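Malonyl CoA reductase (malonate semialdehyde-forming) (Sulfolobus tokodaii, PDB 2EP5) probably catalyses the NADPH-dependent reduction of malonyl-CoA to malonate semialdehyde. Local coordinates at residues A[126-138]-A[213-225]. Residues are numbered along the deposited sequence; the frame is centred on the assembly and turned at random.
Sequences WEHLELLKFQKER and TKLNGKLENNQII
The backbone carbonyl oxygen of N222 is gripped end-on by both terminal nitrogens of R138, with NH1 at 3.0 Å and NH2 at 2.9 Å from N222 O. NH1 lies nearly in line with the C=O bond, whereas NH2 stands above the carbonyl plane; the arginine reaches there because its chain is extended from CG to NE. N222 takes a left-handed backbone conformation, which asparagine tolerates better than most residues, and its side chain crosses the F134 ring at about a right angle, in a fit so tight that its detail is doubtful.

At the other end, H128 NE2 donates to G217 O (2.9 Å), in the imidazole plane but bent, at 130°. With CG beside the backbone N (chi1 -70°), the ring reaches the loop leaving helix 204-215, and I224 CG1 covers one face in a CH-pi contact, 4.1 Å from the centroid. Were H128 replaced by alanine, G217 O would probably lose this donor and a gap would be likely to open beneath I224. Between these polar ends the packing is mainly apolar: L131 CD1 meets I224 CD1 at 3.4 Å, while L219 CD2 lies across the bent chain of E130, the two side chains at about a right angle.

L129 packs on helix 334-347, and L132 on that helix and on strand 144-147. The arrangement is a two-stranded beta-hairpin, 218-219 with 224-225, from the dimerisation-family region, docked along a 3-10 and helical segment of the Rossmann-type NAD-binding region.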
loop_
_atom_site.group_PDB
_atom_site.type_symbol
_atom_site.label_atom_id
_atom_site.label_comp_id
_atom_site.label_asym_id
_atom_site.label_seq_id
_atom_site.Cartn_x
_atom_site.Cartn_y
_atom_site.Cartn_z
ATOM N N TRP A 126 -36.258 -3.860 -14.296
ATOM C CA TRP A 126 -36.680 -5.226 -14.570
ATOM C C TRP A 126 -37.729 -5.273 -15.681
ATOM O O TRP A 126 -37.772 -6.224 -16.464
ATOM C CB TRP A 126 -37.231 -5.883 -13.303
ATOM C CG TRP A 126 -38.340 -5.135 -12.642
ATOM C CD1 TRP A 126 -38.225 -4.156 -11.696
ATOM C CD2 TRP A 126 -39.743 -5.322 -12.857
ATOM N NE1 TRP A 126 -39.469 -3.728 -11.305
ATOM C CE2 TRP A 126 -40.420 -4.425 -12.003
ATOM C CE3 TRP A 126 -40.494 -6.162 -13.692
ATOM C CZ2 TRP A 126 -41.813 -4.343 -11.956
ATOM C CZ3 TRP A 126 -41.882 -6.080 -13.646
ATOM C CH2 TRP A 126 -42.526 -5.176 -12.782
ATOM N N GLU A 127 -38.556 -4.230 -15.752
ATOM C CA GLU A 127 -39.609 -4.126 -16.758
ATOM C C GLU A 127 -39.052 -4.189 -18.179
ATOM O O GLU A 127 -39.751 -4.599 -19.114
ATOM C CB GLU A 127 -40.390 -2.815 -16.589
ATOM C CG GLU A 127 -41.028 -2.629 -15.223
ATOM C CD GLU A 127 -40.338 -1.552 -14.389
ATOM O OE1 GLU A 127 -39.097 -1.614 -14.215
ATOM O OE2 GLU A 127 -41.049 -0.643 -13.900
ATOM N N HIS A 128 -37.799 -3.784 -18.349
ATOM C CA HIS A 128 -37.197 -3.802 -19.670
ATOM C C HIS A 128 -37.099 -5.200 -20.263
ATOM O O HIS A 128 -36.894 -5.346 -21.468
ATOM C CB HIS A 128 -35.820 -3.135 -19.636
ATOM C CG HIS A 128 -35.876 -1.653 -19.417
ATOM N ND1 HIS A 128 -34.768 -0.841 -19.530
ATOM C CD2 HIS A 128 -36.911 -0.836 -19.107
ATOM C CE1 HIS A 128 -35.119 0.413 -19.306
ATOM N NE2 HIS A 128 -36.415 0.444 -19.047
ATOM N N LEU A 129 -37.254 -6.226 -19.427
ATOM C CA LEU A 129 -37.193 -7.613 -19.898
ATOM C C LEU A 129 -38.272 -7.912 -20.946
ATOM O O LEU A 129 -38.189 -8.899 -21.678
ATOM C CB LEU A 129 -37.335 -8.587 -18.721
ATOM C CG LEU A 129 -36.083 -8.759 -17.855
ATOM C CD1 LEU A 129 -36.409 -9.556 -16.597
ATOM C CD2 LEU A 129 -35.005 -9.454 -18.674
ATOM N N GLU A 130 -39.282 -7.056 -21.010
ATOM C CA GLU A 130 -40.354 -7.237 -21.976
ATOM C C GLU A 130 -39.798 -7.236 -23.395
ATOM O O GLU A 130 -40.450 -7.724 -24.321
ATOM C CB GLU A 130 -41.400 -6.131 -21.834
ATOM C CG GLU A 130 -42.084 -6.099 -20.483
ATOM C CD GLU A 130 -43.539 -5.697 -20.591
ATOM O OE1 GLU A 130 -44.299 -6.432 -21.257
ATOM O OE2 GLU A 130 -43.926 -4.652 -20.019
ATOM N N LEU A 131 -38.599 -6.686 -23.563
ATOM C CA LEU A 131 -37.970 -6.644 -24.878
ATOM C C LEU A 131 -37.787 -8.054 -25.392
ATOM O O LEU A 131 -37.695 -8.270 -26.597
ATOM C CB LEU A 131 -36.596 -5.971 -24.822
ATOM C CG LEU A 131 -36.495 -4.448 -24.870
ATOM C CD1 LEU A 131 -35.018 -4.046 -24.850
ATOM C CD2 LEU A 131 -37.167 -3.914 -26.131
ATOM N N LEU A 132 -37.730 -9.012 -24.473
ATOM C CA LEU A 132 -37.532 -10.402 -24.850
ATOM C C LEU A 132 -38.672 -10.964 -25.689
ATOM O O LEU A 132 -38.488 -11.935 -26.419
ATOM C CB LEU A 132 -37.331 -11.264 -23.597
ATOM C CG LEU A 132 -36.018 -11.034 -22.843
ATOM C CD1 LEU A 132 -35.942 -11.952 -21.619
ATOM C CD2 LEU A 132 -34.849 -11.283 -23.780
ATOM N N LYS A 133 -39.843 -10.345 -25.592
ATOM C CA LYS A 133 -41.018 -10.796 -26.336
ATOM C C LYS A 133 -40.906 -10.633 -27.849
ATOM O O LYS A 133 -41.633 -11.277 -28.592
ATOM C CB LYS A 133 -42.264 -10.045 -25.859
ATOM C CG LYS A 133 -42.736 -10.423 -24.462
ATOM C CD LYS A 133 -43.897 -9.541 -24.004
ATOM C CE LYS A 133 -45.070 -9.596 -24.982
ATOM N NZ LYS A 133 -46.231 -8.763 -24.541
ATOM N N PHE A 134 -39.982 -9.794 -28.302
ATOM C CA PHE A 134 -39.831 -9.532 -29.727
ATOM C C PHE A 134 -38.415 -9.742 -30.235
ATOM O O PHE A 134 -38.140 -9.574 -31.428
ATOM C CB PHE A 134 -40.262 -8.091 -30.004
ATOM C CG PHE A 134 -41.552 -7.712 -29.332
ATOM C CD1 PHE A 134 -42.778 -8.027 -29.915
ATOM C CD2 PHE A 134 -41.541 -7.075 -28.091
ATOM C CE1 PHE A 134 -43.977 -7.713 -29.277
ATOM C CE2 PHE A 134 -42.738 -6.757 -27.439
ATOM C CZ PHE A 134 -43.959 -7.079 -28.038
ATOM N N GLN A 135 -37.517 -10.112 -29.331
ATOM C CA GLN A 135 -36.120 -10.316 -29.688
ATOM C C GLN A 135 -35.895 -11.379 -30.764
ATOM O O GLN A 135 -35.246 -11.115 -31.774
ATOM C CB GLN A 135 -35.307 -10.655 -28.433
ATOM C CG GLN A 135 -33.837 -10.917 -28.698
ATOM C CD GLN A 135 -33.035 -11.081 -27.419
ATOM O OE1 GLN A 135 -32.810 -10.118 -26.689
ATOM N NE2 GLN A 135 -32.602 -12.305 -27.140
ATOM N N LYS A 136 -36.425 -12.577 -30.552
ATOM C CA LYS A 136 -36.248 -13.652 -31.522
ATOM C C LYS A 136 -36.630 -13.217 -32.932
ATOM O O LYS A 136 -35.874 -13.427 -33.881
ATOM C CB LYS A 136 -37.067 -14.882 -31.115
ATOM C CG LYS A 136 -36.504 -15.637 -29.918
ATOM C CD LYS A 136 -37.292 -16.914 -29.663
ATOM C CE LYS A 136 -36.793 -17.631 -28.429
ATOM N NZ LYS A 136 -37.561 -18.876 -28.158
ATOM N N GLU A 137 -37.798 -12.602 -33.061
ATOM C CA GLU A 137 -38.283 -12.136 -34.356
ATOM C C GLU A 137 -37.439 -10.984 -34.904
ATOM O O GLU A 137 -37.185 -10.918 -36.105
ATOM C CB GLU A 137 -39.740 -11.694 -34.229
ATOM C CG GLU A 137 -40.358 -11.166 -35.504
ATOM C CD GLU A 137 -41.715 -10.523 -35.260
ATOM O OE1 GLU A 137 -42.576 -11.172 -34.629
ATOM O OE2 GLU A 137 -41.921 -9.368 -35.697
ATOM N N ARG A 138 -37.005 -10.082 -34.022
ATOM C CA ARG A 138 -36.197 -8.940 -34.442
ATOM C C ARG A 138 -34.779 -9.290 -34.880
ATOM O O ARG A 138 -34.303 -8.770 -35.886
ATOM C CB ARG A 138 -36.127 -7.894 -33.330
ATOM C CG ARG A 138 -37.398 -7.100 -33.151
ATOM C CD ARG A 138 -37.356 -6.272 -31.882
ATOM N NE ARG A 138 -38.585 -5.511 -31.704
ATOM C CZ ARG A 138 -38.833 -4.702 -30.678
ATOM N NH1 ARG A 138 -37.928 -4.534 -29.713
ATOM N NH2 ARG A 138 -39.989 -4.060 -30.615
ATOM N N THR A 213 -27.869 5.751 -19.648
ATOM C CA THR A 213 -28.989 6.225 -20.463
ATOM C C THR A 213 -30.029 5.122 -20.712
ATOM O O THR A 213 -31.241 5.380 -20.731
ATOM C CB THR A 213 -28.474 6.756 -21.823
ATOM O OG1 THR A 213 -27.974 8.090 -21.654
ATOM C CG2 THR A 213 -29.560 6.754 -22.845
ATOM N N LYS A 214 -29.557 3.894 -20.898
ATOM C CA LYS A 214 -30.451 2.767 -21.136
ATOM C C LYS A 214 -31.021 2.207 -19.835
ATOM O O LYS A 214 -32.189 1.838 -19.772
ATOM C CB LYS A 214 -29.713 1.666 -21.890
ATOM C CG LYS A 214 -30.609 0.537 -22.361
ATOM C CD LYS A 214 -29.819 -0.435 -23.226
ATOM C CE LYS A 214 -30.701 -1.541 -23.770
ATOM N NZ LYS A 214 -29.933 -2.403 -24.703
ATOM N N LEU A 215 -30.195 2.142 -18.795
ATOM C CA LEU A 215 -30.644 1.630 -17.502
ATOM C C LEU A 215 -31.790 2.456 -16.935
ATOM O O LEU A 215 -32.703 1.916 -16.303
ATOM C CB LEU A 215 -29.486 1.629 -16.509
ATOM C CG LEU A 215 -28.389 0.615 -16.830
ATOM C CD1 LEU A 215 -27.173 0.881 -15.952
ATOM C CD2 LEU A 215 -28.931 -0.805 -16.636
ATOM N N ASN A 216 -31.742 3.765 -17.170
ATOM C CA ASN A 216 -32.768 4.668 -16.666
ATOM C C ASN A 216 -33.841 4.969 -17.695
ATOM O O ASN A 216 -34.696 5.821 -17.470
ATOM C CB ASN A 216 -32.123 5.976 -16.211
ATOM C CG ASN A 216 -31.173 5.778 -15.052
ATOM O OD1 ASN A 216 -31.597 5.484 -13.935
ATOM N ND2 ASN A 216 -29.878 5.922 -15.314
ATOM N N GLY A 217 -33.789 4.263 -18.820
ATOM C CA GLY A 217 -34.755 4.474 -19.878
ATOM C C GLY A 217 -36.130 3.955 -19.532
ATOM O O GLY A 217 -36.320 3.290 -18.511
ATOM N N LYS A 218 -37.092 4.249 -20.399
ATOM C CA LYS A 218 -38.469 3.834 -20.188
ATOM C C LYS A 218 -38.938 2.940 -21.321
ATOM O O LYS A 218 -38.642 3.196 -22.486
ATOM C CB LYS A 218 -39.368 5.067 -20.107
ATOM C CG LYS A 218 -40.812 4.794 -19.724
ATOM C CD LYS A 218 -41.653 6.053 -19.928
ATOM C CE LYS A 218 -43.035 5.942 -19.298
ATOM N NZ LYS A 218 -42.965 5.935 -17.806
ATOM N N LEU A 219 -39.669 1.889 -20.970
ATOM C CA LEU A 219 -40.201 0.952 -21.951
ATOM C C LEU A 219 -41.515 1.485 -22.502
ATOM O O LEU A 219 -42.437 1.755 -21.739
ATOM C CB LEU A 219 -40.459 -0.401 -21.299
ATOM C CG LEU A 219 -41.184 -1.418 -22.178
ATOM C CD1 LEU A 219 -40.222 -1.978 -23.219
ATOM C CD2 LEU A 219 -41.736 -2.529 -21.302
ATOM N N GLU A 220 -41.597 1.627 -23.823
ATOM C CA GLU A 220 -42.807 2.127 -24.476
ATOM C C GLU A 220 -42.944 1.512 -25.860
ATOM O O GLU A 220 -42.066 1.677 -26.706
ATOM C CB GLU A 220 -42.745 3.645 -24.634
ATOM C CG GLU A 220 -42.448 4.415 -23.367
ATOM C CD GLU A 220 -42.252 5.894 -23.643
ATOM O OE1 GLU A 220 -43.195 6.526 -24.170
ATOM O OE2 GLU A 220 -41.155 6.421 -23.343
ATOM N N ASN A 221 -44.053 0.822 -26.100
ATOM C CA ASN A 221 -44.289 0.185 -27.392
ATOM C C ASN A 221 -43.205 -0.821 -27.744
ATOM O O ASN A 221 -42.582 -0.735 -28.805
ATOM C CB ASN A 221 -44.383 1.219 -28.526
ATOM C CG ASN A 221 -45.658 2.037 -28.474
ATOM O OD1 ASN A 221 -45.744 3.042 -27.764
ATOM N ND2 ASN A 221 -46.663 1.604 -29.225
ATOM N N ASN A 222 -42.963 -1.763 -26.842
ATOM C CA ASN A 222 -41.984 -2.807 -27.092
ATOM C C ASN A 222 -40.563 -2.315 -27.328
ATOM O O ASN A 222 -39.756 -3.022 -27.925
ATOM C CB ASN A 222 -42.434 -3.639 -28.295
ATOM C CG ASN A 222 -43.944 -3.823 -28.344
ATOM O OD1 ASN A 222 -44.567 -4.207 -27.350
ATOM N ND2 ASN A 222 -44.539 -3.552 -29.506
ATOM N N GLN A 223 -40.253 -1.104 -26.886
ATOM C CA GLN A 223 -38.896 -0.590 -27.047
ATOM C C GLN A 223 -38.508 0.304 -25.876
ATOM O O GLN A 223 -39.357 0.765 -25.111
ATOM C CB GLN A 223 -38.743 0.186 -28.356
ATOM C CG GLN A 223 -39.671 1.374 -28.479
ATOM C CD GLN A 223 -39.374 2.248 -29.684
ATOM O OE1 GLN A 223 -40.182 3.099 -30.047
ATOM N NE2 GLN A 223 -38.213 2.051 -30.303
ATOM N N ILE A 224 -37.213 0.542 -25.741
ATOM C CA ILE A 224 -36.715 1.369 -24.662
ATOM C C ILE A 224 -36.405 2.786 -25.099
ATOM O O ILE A 224 -35.562 3.005 -25.964
ATOM C CB ILE A 224 -35.432 0.778 -24.060
ATOM C CG1 ILE A 224 -35.749 -0.553 -23.381
ATOM C CG2 ILE A 224 -34.818 1.769 -23.076
ATOM C CD1 ILE A 224 -34.524 -1.292 -22.926
ATOM N N ILE A 225 -37.096 3.746 -24.499
ATOM C CA ILE A 225 -36.840 5.144 -24.792
ATOM C C ILE A 225 -35.730 5.579 -23.842
ATOM O O ILE A 225 -35.937 5.673 -22.633
ATOM C CB ILE A 225 -38.082 6.014 -24.545
ATOM C CG1 ILE A 225 -39.166 5.672 -25.567
ATOM C CG2 ILE A 225 -37.701 7.494 -24.627
ATOM C CD1 ILE A 225 -38.713 5.846 -27.010
HETATM O O HOH W 1 -39.489 1.247 -18.001
#